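Putative hydantoin racemase (Klebsiella pneumoniae subsp. pneumoniae, PDB 3QVK) probably catalyses the interconversion of the D and L forms of 5-monosubstituted hydantoins such as 5-benzylhydantoin and 5-isobutylhydantoin. Local coordinates at residues S113-L118 / G176-G181; R120-A125 / A139-I144; A76-P81 / G96-A101; I7-S12 / P43-H48. All coordinates share one frame; numbering follows the deposited sequence.

Interaction 1 (S113-L118 / G176-G181). With 2AL (1-(2,5-dioxo-2,5-dihydro-1H-imidazol-4-yl)urea), chain C.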
loop_
_atom_site.group_PDB
_atom_site.type_symbol
_atom_site.label_atom_id
_atom_site.label_comp_id
_atom_site.label_asym_id
_atom_site.label_seq_id
_atom_site.Cartn_x
_atom_site.Cartn_y
_atom_site.Cartn_z
ATOM N N SER A 113 12.751 -12.291 -9.722
ATOM C CA SER A 113 11.895 -13.452 -9.502
ATOM C C SER A 113 12.521 -14.370 -8.459
ATOM O O SER A 113 13.745 -14.486 -8.384
ATOM C CB SER A 113 11.674 -14.215 -10.808
ATOM O OG SER A 113 10.937 -13.436 -11.734
ATOM N N ILE A 114 11.679 -15.013 -7.654
ATOM C CA ILE A 114 12.148 -15.961 -6.644
ATOM C C ILE A 114 11.898 -17.401 -7.093
ATOM O O ILE A 114 10.799 -17.741 -7.538
ATOM C CB ILE A 114 11.497 -15.703 -5.256
ATOM C CG1 ILE A 114 11.892 -14.317 -4.725
ATOM C CG2 ILE A 114 11.895 -16.794 -4.250
ATOM C CD1 ILE A 114 11.074 -13.841 -3.534
ATOM N N VAL A 115 12.933 -18.231 -6.991
ATOM C CA VAL A 115 12.815 -19.667 -7.238
ATOM C C VAL A 115 13.162 -20.414 -5.950
ATOM O O VAL A 115 14.314 -20.414 -5.513
ATOM C CB VAL A 115 13.718 -20.137 -8.408
ATOM C CG1 VAL A 115 13.581 -21.642 -8.629
ATOM C CG2 VAL A 115 13.378 -19.382 -9.690
ATOM N N THR A 116 12.152 -21.035 -5.344
ATOM C CA THR A 116 12.314 -21.733 -4.068
ATOM C C THR A 116 11.928 -23.221 -4.161
ATOM O O THR A 116 11.702 -23.740 -5.257
ATOM C CB THR A 116 11.571 -20.997 -2.911
ATOM O OG1 THR A 116 11.942 -21.568 -1.651
ATOM C CG2 THR A 116 10.055 -21.061 -3.081
ATOM N N THR A 117 11.853 -23.890 -3.011
ATOM C CA THR A 117 11.695 -25.346 -2.948
ATOM C C THR A 117 10.239 -25.822 -3.019
ATOM O O THR A 117 9.781 -26.272 -4.072
ATOM C CB THR A 117 12.375 -25.930 -1.683
ATOM O OG1 THR A 117 11.826 -25.306 -0.514
ATOM C CG2 THR A 117 13.880 -25.687 -1.718
ATOM N N LEU A 118 9.524 -25.725 -1.899
ATOM C CA LEU A 118 8.152 -26.226 -1.797
ATOM C C LEU A 118 7.109 -25.121 -1.953
ATOM O O LEU A 118 7.356 -23.981 -1.551
ATOM C CB LEU A 118 7.940 -26.948 -0.460
ATOM C CG LEU A 118 8.455 -28.379 -0.290
ATOM C CD1 LEU A 118 8.251 -28.828 1.146
ATOM C CD2 LEU A 118 7.772 -29.351 -1.248
ATOM N N GLY A 176 14.642 -8.984 -14.210
ATOM C CA GLY A 176 16.033 -8.920 -14.658
ATOM C C GLY A 176 17.001 -9.791 -13.878
ATOM O O GLY A 176 18.125 -10.021 -14.320
ATOM N N ALA A 177 16.566 -10.277 -12.716
ATOM C CA ALA A 177 17.413 -11.099 -11.852
ATOM C C ALA A 177 16.630 -12.218 -11.168
ATOM O O ALA A 177 15.399 -12.185 -11.112
ATOM C CB ALA A 177 18.115 -10.230 -10.812
ATOM N N ILE A 178 17.359 -13.206 -10.654
ATOM C CA ILE A 178 16.763 -14.313 -9.912
ATOM C C ILE A 178 17.294 -14.354 -8.479
ATOM O O ILE A 178 18.500 -14.247 -8.249
ATOM C CB ILE A 178 17.020 -15.687 -10.604
ATOM C CG1 ILE A 178 16.523 -15.685 -12.063
ATOM C CG2 ILE A 178 16.408 -16.839 -9.794
ATOM C CD1 ILE A 178 15.010 -15.519 -12.244
ATOM N N VAL A 179 16.378 -14.494 -7.525
ATOM C CA VAL A 179 16.735 -14.741 -6.133
ATOM C C VAL A 179 16.473 -16.213 -5.821
ATOM O O VAL A 179 15.335 -16.683 -5.918
ATOM C CB VAL A 179 15.947 -13.822 -5.162
ATOM C CG1 VAL A 179 16.070 -14.306 -3.718
ATOM C CG2 VAL A 179 16.428 -12.385 -5.283
ATOM N N LEU A 180 17.531 -16.938 -5.465
ATOM C CA LEU A 180 17.406 -18.345 -5.089
ATOM C C LEU A 180 16.833 -18.459 -3.678
ATOM O O LEU A 180 17.374 -17.886 -2.731
ATOM C CB LEU A 180 18.750 -19.072 -5.209
ATOM C CG LEU A 180 19.412 -19.115 -6.594
ATOM C CD1 LEU A 180 20.780 -19.774 -6.511
ATOM C CD2 LEU A 180 18.542 -19.821 -7.629
ATOM N N GLY A 181 15.732 -19.195 -3.558
ATOM C CA GLY A 181 14.955 -19.241 -2.324
ATOM C C GLY A 181 15.286 -20.362 -1.357
ATOM O O GLY A 181 14.390 -20.903 -0.704
HETATM C C4 2AL C . 14.673 -23.256 3.756
HETATM C C5 2AL C . 16.041 -23.044 3.708
HETATM O O5 2AL C . 16.616 -22.141 3.100
HETATM N N7 2AL C . 16.633 -23.985 4.437
HETATM C C8 2AL C . 15.648 -24.751 4.916
HETATM O O8 2AL C . 15.821 -25.731 5.638
HETATM N N9 2AL C . 14.448 -24.324 4.514
HETATM N N3 2AL C . 13.728 -22.526 3.160
HETATM C C2 2AL C . 13.334 -22.738 1.902
HETATM N N1 2AL C . 13.933 -23.706 1.215
HETATM O O2 2AL C . 12.448 -22.053 1.391
#

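Interaction 2 (R120-A125 / A139-I144)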
loop_
_atom_site.group_PDB
_atom_site.type_symbol
_atom_site.label_atom_id
_atom_site.label_comp_id
_atom_site.label_asym_id
_atom_site.label_seq_id
_atom_site.Cartn_x
_atom_site.Cartn_y
_atom_site.Cartn_z
ATOM N N ARG A 120 4.417 -24.660 -0.251
ATOM C CA ARG A 120 3.959 -24.171 1.055
ATOM C C ARG A 120 4.899 -23.148 1.711
ATOM O O ARG A 120 4.528 -22.509 2.698
ATOM C CB ARG A 120 3.651 -25.334 2.008
ATOM C CG ARG A 120 4.864 -26.108 2.520
ATOM C CD ARG A 120 4.447 -27.158 3.547
ATOM N NE ARG A 120 3.697 -26.574 4.660
ATOM C CZ ARG A 120 3.081 -27.274 5.612
ATOM N NH1 ARG A 120 3.117 -28.600 5.610
ATOM N NH2 ARG A 120 2.424 -26.640 6.573
ATOM N N THR A 121 6.104 -22.996 1.164
ATOM C CA THR A 121 7.055 -21.998 1.663
ATOM C C THR A 121 6.886 -20.648 0.960
ATOM O O THR A 121 7.436 -19.639 1.408
ATOM C CB THR A 121 8.530 -22.468 1.548
ATOM O OG1 THR A 121 8.887 -22.630 0.170
ATOM C CG2 THR A 121 8.743 -23.784 2.292
ATOM N N LEU A 122 6.122 -20.637 -0.133
ATOM C CA LEU A 122 5.887 -19.418 -0.916
ATOM C C LEU A 122 5.244 -18.302 -0.092
ATOM O O LEU A 122 5.656 -17.146 -0.192
ATOM C CB LEU A 122 5.044 -19.715 -2.163
ATOM C CG LEU A 122 5.694 -20.486 -3.317
ATOM C CD1 LEU A 122 4.635 -20.998 -4.279
ATOM C CD2 LEU A 122 6.718 -19.633 -4.055
ATOM N N ILE A 123 4.251 -18.659 0.724
ATOM C CA ILE A 123 3.571 -17.701 1.606
ATOM C C ILE A 123 4.535 -17.043 2.600
ATOM O O ILE A 123 4.379 -15.867 2.937
ATOM C CB ILE A 123 2.348 -18.341 2.343
ATOM C CG1 ILE A 123 1.495 -17.274 3.050
ATOM C CG2 ILE A 123 2.788 -19.431 3.327
ATOM C CD1 ILE A 123 0.693 -16.381 2.112
ATOM N N ILE A 124 5.525 -17.808 3.058
ATOM C CA ILE A 124 6.558 -17.299 3.960
ATOM C C ILE A 124 7.421 -16.261 3.237
ATOM O O ILE A 124 7.727 -15.203 3.793
ATOM C CB ILE A 124 7.429 -18.449 4.537
ATOM C CG1 ILE A 124 6.584 -19.343 5.456
ATOM C CG2 ILE A 124 8.644 -17.893 5.282
ATOM C CD1 ILE A 124 7.222 -20.686 5.795
ATOM N N ALA A 125 7.787 -16.566 1.993
ATOM C CA ALA A 125 8.535 -15.640 1.146
ATOM C C ALA A 125 7.721 -14.385 0.817
ATOM O O ALA A 125 8.275 -13.288 0.756
ATOM C CB ALA A 125 8.997 -16.332 -0.126
ATOM N N ALA A 139 8.665 -9.650 -9.198
ATOM C CA ALA A 139 7.778 -9.888 -10.335
ATOM C C ALA A 139 6.951 -11.162 -10.171
ATOM O O ALA A 139 5.763 -11.183 -10.503
ATOM C CB ALA A 139 8.580 -9.936 -11.630
ATOM N N ALA A 140 7.586 -12.217 -9.660
ATOM C CA ALA A 140 6.932 -13.512 -9.473
ATOM C C ALA A 140 7.665 -14.389 -8.462
ATOM O O ALA A 140 8.864 -14.219 -8.224
ATOM C CB ALA A 140 6.804 -14.245 -10.810
ATOM N N LEU A 141 6.926 -15.327 -7.872
ATOM C CA LEU A 141 7.492 -16.328 -6.974
ATOM C C LEU A 141 7.203 -17.718 -7.527
ATOM O O LEU A 141 6.081 -18.002 -7.956
ATOM C CB LEU A 141 6.913 -16.194 -5.562
ATOM C CG LEU A 141 7.236 -14.944 -4.739
ATOM C CD1 LEU A 141 6.224 -13.837 -5.006
ATOM C CD2 LEU A 141 7.248 -15.296 -3.263
ATOM N N HIS A 142 8.219 -18.575 -7.521
ATOM C CA HIS A 142 8.101 -19.919 -8.078
ATOM C C HIS A 142 8.662 -20.981 -7.139
ATOM O O HIS A 142 9.637 -20.738 -6.424
ATOM C CB HIS A 142 8.820 -20.009 -9.425
ATOM C CG HIS A 142 8.391 -18.975 -10.419
ATOM N ND1 HIS A 142 7.112 -18.913 -10.926
ATOM C CD2 HIS A 142 9.079 -17.968 -11.009
ATOM C CE1 HIS A 142 7.027 -17.908 -11.780
ATOM N NE2 HIS A 142 8.207 -17.319 -11.848
ATOM N N ALA A 143 8.039 -22.157 -7.158
ATOM C CA ALA A 143 8.504 -23.308 -6.389
ATOM C C ALA A 143 8.720 -24.505 -7.312
ATOM O O ALA A 143 7.937 -24.732 -8.236
ATOM C CB ALA A 143 7.510 -23.649 -5.293
ATOM N N ILE A 144 9.783 -25.265 -7.056
ATOM C CA ILE A 144 10.137 -26.420 -7.892
ATOM C C ILE A 144 9.413 -27.713 -7.495
ATOM O O ILE A 144 9.563 -28.743 -8.157
ATOM C CB ILE A 144 11.677 -26.659 -7.946
ATOM C CG1 ILE A 144 12.257 -26.859 -6.538
ATOM C CG2 ILE A 144 12.369 -25.510 -8.689
ATOM C CD1 ILE A 144 13.641 -27.496 -6.511
#

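Interaction 3 (A76-P81 / G96-A101). Unlike the reference sequence in segment 76-81: S77 (reference Cys). With 2AL (1-(2,5-dioxo-2,5-dihydro-1H-imidazol-4-yl)urea), chain C.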
loop_
_atom_site.group_PDB
_atom_site.type_symbol
_atom_site.label_atom_id
_atom_site.label_comp_id
_atom_site.label_asym_id
_atom_site.label_seq_id
_atom_site.Cartn_x
_atom_site.Cartn_y
_atom_site.Cartn_z
ATOM N N ALA A 76 21.016 -18.532 7.964
ATOM C CA ALA A 76 21.166 -19.157 6.649
ATOM C C ALA A 76 20.029 -20.071 6.183
ATOM O O ALA A 76 20.272 -21.160 5.655
ATOM C CB ALA A 76 22.516 -19.875 6.558
ATOM N N SER A 77 18.790 -19.629 6.388
ATOM C CA SER A 77 17.635 -20.237 5.721
ATOM C C SER A 77 16.687 -19.149 5.222
ATOM O O SER A 77 16.549 -18.099 5.854
ATOM C CB SER A 77 16.913 -21.245 6.620
ATOM O OG SER A 77 16.135 -20.603 7.610
ATOM N N PHE A 78 16.036 -19.415 4.092
ATOM C CA PHE A 78 15.314 -18.389 3.331
ATOM C C PHE A 78 14.086 -17.789 4.028
ATOM O O PHE A 78 13.479 -16.846 3.522
ATOM C CB PHE A 78 14.946 -18.924 1.941
ATOM C CG PHE A 78 14.618 -17.847 0.941
ATOM C CD1 PHE A 78 15.617 -17.020 0.434
ATOM C CD2 PHE A 78 13.310 -17.666 0.500
ATOM C CE1 PHE A 78 15.317 -16.025 -0.494
ATOM C CE2 PHE A 78 13.000 -16.672 -0.427
ATOM C CZ PHE A 78 14.006 -15.851 -0.924
ATOM N N GLY A 79 13.727 -18.325 5.190
ATOM C CA GLY A 79 12.649 -17.748 5.987
ATOM C C GLY A 79 13.137 -16.735 7.006
ATOM O O GLY A 79 12.330 -16.126 7.716
ATOM N N ASP A 80 14.460 -16.556 7.072
ATOM C CA ASP A 80 15.122 -15.710 8.075
ATOM C C ASP A 80 14.546 -15.883 9.493
ATOM O O ASP A 80 14.231 -14.890 10.155
ATOM C CB ASP A 80 15.077 -14.227 7.658
ATOM C CG ASP A 80 15.818 -13.951 6.354
ATOM O OD1 ASP A 80 16.515 -14.851 5.836
ATOM O OD2 ASP A 80 15.706 -12.815 5.845
ATOM N N PRO A 81 14.417 -17.143 9.968
ATOM C CA PRO A 81 13.732 -17.383 11.241
ATOM C C PRO A 81 14.440 -16.750 12.437
ATOM O O PRO A 81 15.663 -16.858 12.571
ATOM C CB PRO A 81 13.738 -18.911 11.364
ATOM C CG PRO A 81 14.899 -19.350 10.561
ATOM C CD PRO A 81 14.979 -18.389 9.413
ATOM N N GLY A 96 19.794 -11.885 7.623
ATOM C CA GLY A 96 19.121 -13.049 7.053
ATOM C C GLY A 96 19.487 -13.212 5.590
ATOM O O GLY A 96 19.803 -12.228 4.915
ATOM N N ILE A 97 19.448 -14.447 5.094
ATOM C CA ILE A 97 19.827 -14.707 3.699
ATOM C C ILE A 97 18.761 -14.290 2.680
ATOM O O ILE A 97 19.093 -13.925 1.553
ATOM C CB ILE A 97 20.315 -16.164 3.451
ATOM C CG1 ILE A 97 19.215 -17.192 3.735
ATOM C CG2 ILE A 97 21.589 -16.441 4.251
ATOM C CD1 ILE A 97 19.384 -18.493 2.963
ATOM N N ALA A 98 17.490 -14.342 3.076
ATOM C CA ALA A 98 16.409 -13.824 2.238
ATOM C C ALA A 98 16.533 -12.307 2.145
ATOM O O ALA A 98 16.488 -11.739 1.054
ATOM C CB ALA A 98 15.054 -14.215 2.795
ATOM N N GLU A 99 16.704 -11.675 3.305
ATOM C CA GLU A 99 16.940 -10.240 3.417
ATOM C C GLU A 99 18.077 -9.789 2.496
ATOM O O GLU A 99 17.898 -8.883 1.680
ATOM C CB GLU A 99 17.248 -9.887 4.879
ATOM C CG GLU A 99 17.569 -8.422 5.154
ATOM C CD GLU A 99 18.094 -8.190 6.564
ATOM O OE1 GLU A 99 18.759 -9.093 7.120
ATOM O OE2 GLU A 99 17.845 -7.102 7.121
ATOM N N ALA A 100 19.231 -10.442 2.620
ATOM C CA ALA A 100 20.426 -10.071 1.863
ATOM C C ALA A 100 20.276 -10.263 0.355
ATOM O O ALA A 100 20.689 -9.401 -0.422
ATOM C CB ALA A 100 21.634 -10.830 2.378
ATOM N N ALA A 101 19.682 -11.386 -0.049
ATOM C CA ALA A 101 19.463 -11.690 -1.466
ATOM C C ALA A 101 18.524 -10.684 -2.127
ATOM O O ALA A 101 18.774 -10.241 -3.251
ATOM C CB ALA A 101 18.930 -13.107 -1.636
HETATM C C4 2AL C . 14.673 -23.256 3.756
HETATM C C5 2AL C . 16.041 -23.044 3.708
HETATM O O5 2AL C . 16.616 -22.141 3.100
HETATM N N7 2AL C . 16.633 -23.985 4.437
HETATM C C8 2AL C . 15.648 -24.751 4.916
HETATM O O8 2AL C . 15.821 -25.731 5.638
HETATM N N9 2AL C . 14.448 -24.324 4.514
HETATM N N3 2AL C . 13.728 -22.526 3.160
HETATM C C2 2AL C . 13.334 -22.738 1.902
HETATM N N1 2AL C . 13.933 -23.706 1.215
HETATM O O2 2AL C . 12.448 -22.053 1.391
#

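Interaction 4 (I7-S12 / P43-H48). With 2AL (1-(2,5-dioxo-2,5-dihydro-1H-imidazol-4-yl)urea), chain C.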
loop_
_atom_site.group_PDB
_atom_site.type_symbol
_atom_site.label_atom_id
_atom_site.label_comp_id
_atom_site.label_asym_id
_atom_site.label_seq_id
_atom_site.Cartn_x
_atom_site.Cartn_y
_atom_site.Cartn_z
ATOM N N ILE A 7 24.957 -19.237 10.710
ATOM C CA ILE A 7 24.084 -20.210 11.357
ATOM C C ILE A 7 23.102 -20.820 10.366
ATOM O O ILE A 7 22.244 -20.125 9.822
ATOM C CB ILE A 7 23.290 -19.582 12.535
ATOM C CG1 ILE A 7 24.231 -18.875 13.515
ATOM C CG2 ILE A 7 22.447 -20.649 13.251
ATOM C CD1 ILE A 7 23.540 -17.891 14.430
ATOM N N ASN A 8 23.246 -22.121 10.133
ATOM C CA ASN A 8 22.210 -22.895 9.466
ATOM C C ASN A 8 21.133 -23.198 10.509
ATOM O O ASN A 8 21.407 -23.898 11.483
ATOM C CB ASN A 8 22.792 -24.186 8.877
ATOM C CG ASN A 8 21.742 -25.053 8.189
ATOM O OD1 ASN A 8 20.656 -24.587 7.843
ATOM N ND2 ASN A 8 22.071 -26.325 7.984
ATOM N N PRO A 9 19.915 -22.649 10.324
ATOM C CA PRO A 9 18.838 -22.795 11.306
ATOM C C PRO A 9 18.282 -24.214 11.412
ATOM O O PRO A 9 17.654 -24.548 12.419
ATOM C CB PRO A 9 17.756 -21.839 10.786
ATOM C CG PRO A 9 18.481 -20.901 9.881
ATOM C CD PRO A 9 19.512 -21.754 9.227
ATOM N N ASN A 10 18.499 -25.031 10.382
ATOM C CA ASN A 10 18.144 -26.447 10.449
ATOM C C ASN A 10 19.323 -27.307 10.923
ATOM O O ASN A 10 20.467 -26.845 10.932
ATOM C CB ASN A 10 17.547 -26.947 9.120
ATOM C CG ASN A 10 18.570 -27.041 7.997
ATOM O OD1 ASN A 10 19.591 -27.718 8.118
ATOM N ND2 ASN A 10 18.278 -26.384 6.880
ATOM N N THR A 11 19.039 -28.549 11.312
ATOM C CA THR A 11 20.047 -29.428 11.915
ATOM C C THR A 11 20.781 -30.323 10.911
ATOM O O THR A 11 21.534 -31.218 11.306
ATOM C CB THR A 11 19.436 -30.318 13.026
ATOM O OG1 THR A 11 18.405 -31.140 12.468
ATOM C CG2 THR A 11 18.857 -29.467 14.152
ATOM N N SER A 12 20.565 -30.087 9.619
ATOM C CA SER A 12 21.250 -30.849 8.575
ATOM C C SER A 12 22.707 -30.418 8.452
ATOM O O SER A 12 22.998 -29.292 8.036
ATOM C CB SER A 12 20.535 -30.693 7.230
ATOM O OG SER A 12 21.310 -31.232 6.170
ATOM N N PRO A 43 15.534 -31.046 10.825
ATOM C CA PRO A 43 16.482 -31.278 9.722
ATOM C C PRO A 43 16.299 -30.359 8.512
ATOM O O PRO A 43 17.274 -30.053 7.822
ATOM C CB PRO A 43 16.210 -32.735 9.325
ATOM C CG PRO A 43 15.613 -33.349 10.536
ATOM C CD PRO A 43 14.772 -32.269 11.138
ATOM N N SER A 44 15.062 -29.944 8.248
ATOM C CA SER A 44 14.769 -28.991 7.177
ATOM C C SER A 44 13.568 -28.130 7.548
ATOM O O SER A 44 12.705 -28.554 8.319
ATOM C CB SER A 44 14.529 -29.708 5.844
ATOM O OG SER A 44 13.346 -30.486 5.876
ATOM N N ILE A 45 13.523 -26.920 6.998
ATOM C CA ILE A 45 12.464 -25.968 7.317
ATOM C C ILE A 45 11.489 -25.848 6.147
ATOM O O ILE A 45 11.832 -25.316 5.086
ATOM C CB ILE A 45 13.039 -24.590 7.717
ATOM C CG1 ILE A 45 14.036 -24.745 8.872
ATOM C CG2 ILE A 45 11.918 -23.638 8.112
ATOM C CD1 ILE A 45 15.102 -23.666 8.926
ATOM N N GLU A 46 10.277 -26.360 6.355
ATOM C CA GLU A 46 9.266 -26.452 5.302
ATOM C C GLU A 46 7.890 -26.032 5.817
ATOM O O GLU A 46 6.910 -26.767 5.672
ATOM C CB GLU A 46 9.206 -27.882 4.748
ATOM C CG GLU A 46 10.512 -28.386 4.146
ATOM C CD GLU A 46 10.468 -29.854 3.767
ATOM O OE1 GLU A 46 9.897 -30.662 4.529
ATOM O OE2 GLU A 46 11.018 -30.200 2.703
ATOM N N GLY A 47 7.823 -24.851 6.422
ATOM C CA GLY A 47 6.571 -24.340 6.974
ATOM C C GLY A 47 6.752 -23.556 8.258
ATOM O O GLY A 47 7.873 -23.384 8.740
ATOM N N HIS A 48 5.634 -23.099 8.815
ATOM C CA HIS A 48 5.631 -22.201 9.970
ATOM C C HIS A 48 6.040 -22.890 11.272
ATOM O O HIS A 48 6.711 -22.287 12.113
ATOM C CB HIS A 48 4.259 -21.539 10.120
ATOM C CG HIS A 48 3.777 -20.866 8.872
ATOM N ND1 HIS A 48 3.003 -21.509 7.931
ATOM C CD2 HIS A 48 3.966 -19.608 8.408
ATOM C CE1 HIS A 48 2.732 -20.676 6.941
ATOM N NE2 HIS A 48 3.304 -19.515 7.208
HETATM C C4 2AL C . 14.673 -23.256 3.756
HETATM C C5 2AL C . 16.041 -23.044 3.708
HETATM O O5 2AL C . 16.616 -22.141 3.100
HETATM N N7 2AL C . 16.633 -23.985 4.437
HETATM C C8 2AL C . 15.648 -24.751 4.916
HETATM O O8 2AL C . 15.821 -25.731 5.638
HETATM N N9 2AL C . 14.448 -24.324 4.514
HETATM N N3 2AL C . 13.728 -22.526 3.160
HETATM C C2 2AL C . 13.334 -22.738 1.902
HETATM N N1 2AL C . 13.933 -23.706 1.215
HETATM O O2 2AL C . 12.448 -22.053 1.391
#

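Interaction 1 (S113-L118 / G176-G181)
The paired strands S113–T116 and A177–G181 are the two inner, parallel strands of a four-stranded sheet, and their C-terminal ends open into the pocket that holds the bound ureido-imidazoledione 2AL. Over these short segments the axes come within 4.5 Å and their directions differ by 25°. Four backbone bonds fix the register: S113 N to A177 O, V179 N to S113 O, V115 N to V179 O and G181 N to V115 O. G181 N to V115 O is the shortest at 2.7 Å, but its donor lies well above the plane of the V115 carbonyl. I114 and V179 project from one face of the sheet and run side by side in the same direction, with I114 CG1 4.1 Å from V179 CB. On the other face V115 CG2 meets I178 CG2 at 4.0 Å, and S113 CB meets I178 CD1 at 3.9 Å. The hydroxyl of S113 turns to S175 and D173. That second face is covered by helix 157-172, which touches V115, I178 and L180. At the pocket end T116 OG1 is anti to its own backbone N (chi1 -170°), which carries it across to donate to G181 O at 2.7 Å. The same OG1 is 3.1 Å from ligand O2. T117 OG1 accepts a weak bond from ligand N1 (3.2 Å, 128°). The side-chain bond from T116 to G181 thus continues the interstrand pairing beyond the backbone bonds, tying both strand ends together where the urea arm arrives. G183 N adds a donor to the ligand, and this rim offers mainly polar atoms above an apolar strand interior.

Interaction 2 (R120-A125 / A139-I144)
L122, near the start of helix 122-132, lays its two methyl branches along strand 138-143, and this apolar patch is the tight part of the contact. L122 CD2 comes to 3.8 Å from L141 CB. The same L122 CD2 also rests on the strand backbone, 3.9 Å from H142 C. The other branch, L122 CD1, meets A143 CB at 4.0 Å. One leucine therefore straddles H142, one methyl serving the residue on its N-terminal side and the other the residue on its C-terminal side. L122 and L141 point past one another, L122 toward the strand and L141 toward the helix; with CG of L141 anti to its carbonyl carbon (chi1 -67°), L141 CD2 touches A125 CB at 3.7 Å, three residues on from L122. A125 N is bonded back to T121 O at 3.1 Å. Side chain meets side chain through methyl and methylene groups. The patch is tight but small, 207 Å² in all, and L122, L141 and A143 keep part of their surface accessible. The looser side belongs to H142, which turns away from the helix, its side chain coming no nearer than 5.8 Å to segment 120-125. Its imidazole faces helix 157-172; its NE2 bonds to D173, just beyond the end of that helix. I123 and I124 lean on H48, while R120 forms salt bridges to E231 and E88 of a neighbouring subunit. The contact thus closes a beta-alpha-beta unit: helix 122-132 links strand 112-116 to strand 138-143 and packs against both. L122, and T121 just ahead of it, also touch T116, and L141 touches I114.

Interaction 3 (A76-P81 / G96-A101)
The loop A76–P81 lies against the N-terminus of helix 97-108; the carboxylate of D80 binds its first-turn amides, and F78 provides the link to the ligand pocket. A type I turn from S77 to D80, closed by D80 N to S77 O, ends with D80 in left-handed backbone geometry and its side chain directed at the helix. Both carboxylate oxygens use their syn lone pairs: D80 OD1 accepts from A98 N at 3.0 Å (158°), and D80 OD2 from E99 N, also 3.0 Å. OD2 is further bonded to Y132. G96 occupies the N-cap position, and its own N donates to E99 OE1 at 3.0 Å; the other oxygen of E99 pairs with R87. A98 CB sits over one face of the F78 ring, 3.9 Å from the centroid and 20° off the normal, a CH-pi contact displaced toward the rim. I97 CG1, between its backbone N and carbonyl carbon (chi1 63°), reaches the loop at S77 O, 3.5 Å away. On the pocket side F78 N donates to ligand O5 at 3.0 Å, while S77, a serine where the reference sequence has cysteine, touches the ligand's dioxo ring, S77 CB 3.5 Å from its N7 and C5. The forked carboxylate holds two first-turn amides, which have no i-4 carbonyl within the helix to bond, and the helix end would probably stabilise its negative charge; by fixing D80, the same grip anchors the turn that presents F78 N to the ligand.

Interaction 4 (I7-S12 / P43-H48)
The side-chain amide of N10 carries the carbonyl oxygen of P43 over one face, with P43 O 3.3 Å from N10 CG, while N8 ND2 reaches OD1 from the opposite side. That N8 ND2 to N10 OD1 bond is 2.8 Å long, its donor far out of the carbonyl plane. Nearer the plane, S12 N donates to the same N10 OD1 at 3.0 Å, an Asx turn. Two donors therefore hold the amide's rotation and leave N10 ND2 to bond ligand O8 at 2.8 Å (138°). I45 N grips that O8 as well, at 2.9 Å (159°), so one oxygen is shared by the two loops. Over one face of the puckered P43 ring lies T11 OG1, 3.3 Å from P43 N, which has no hydrogen to give. An apolar touch, P9 CB to I45 CD1 at 3.7 Å, completes the join. K233 of a neighbouring subunit forms a salt bridge to E46. Loop 7-12 follows strand 2-7 and leads into helix 13-26, whose start S12 OG caps at M15 N; loop 43-48 lies between strand 31-36 and helix 48-68, against which P9 and I45 pack.

Interactions 1, 3 and 4 meet round the same bound 2AL: interaction 4 takes one ring carbonyl oxygen, interaction 3 the other, and interaction 1 flanks the urea arm. Their centres lie about 12 Å (1 and 3, 3 and 4) and about 18 Å (1 and 4) apart. F78 CB lies 3.4 Å from G181 O, joining two of them directly. Interaction 2 borders this site, T121 touching the ligand; its centre is about 8 Å from that of interaction 1, as neighbouring strands 112-116 and 138-143 bring I114 O 2.7 Å from H142 N. Its helix reaches F78 CE2 through A125 CB (4.0 Å), and R120, just before the helix, brings CD to 3.3 Å from E46 O.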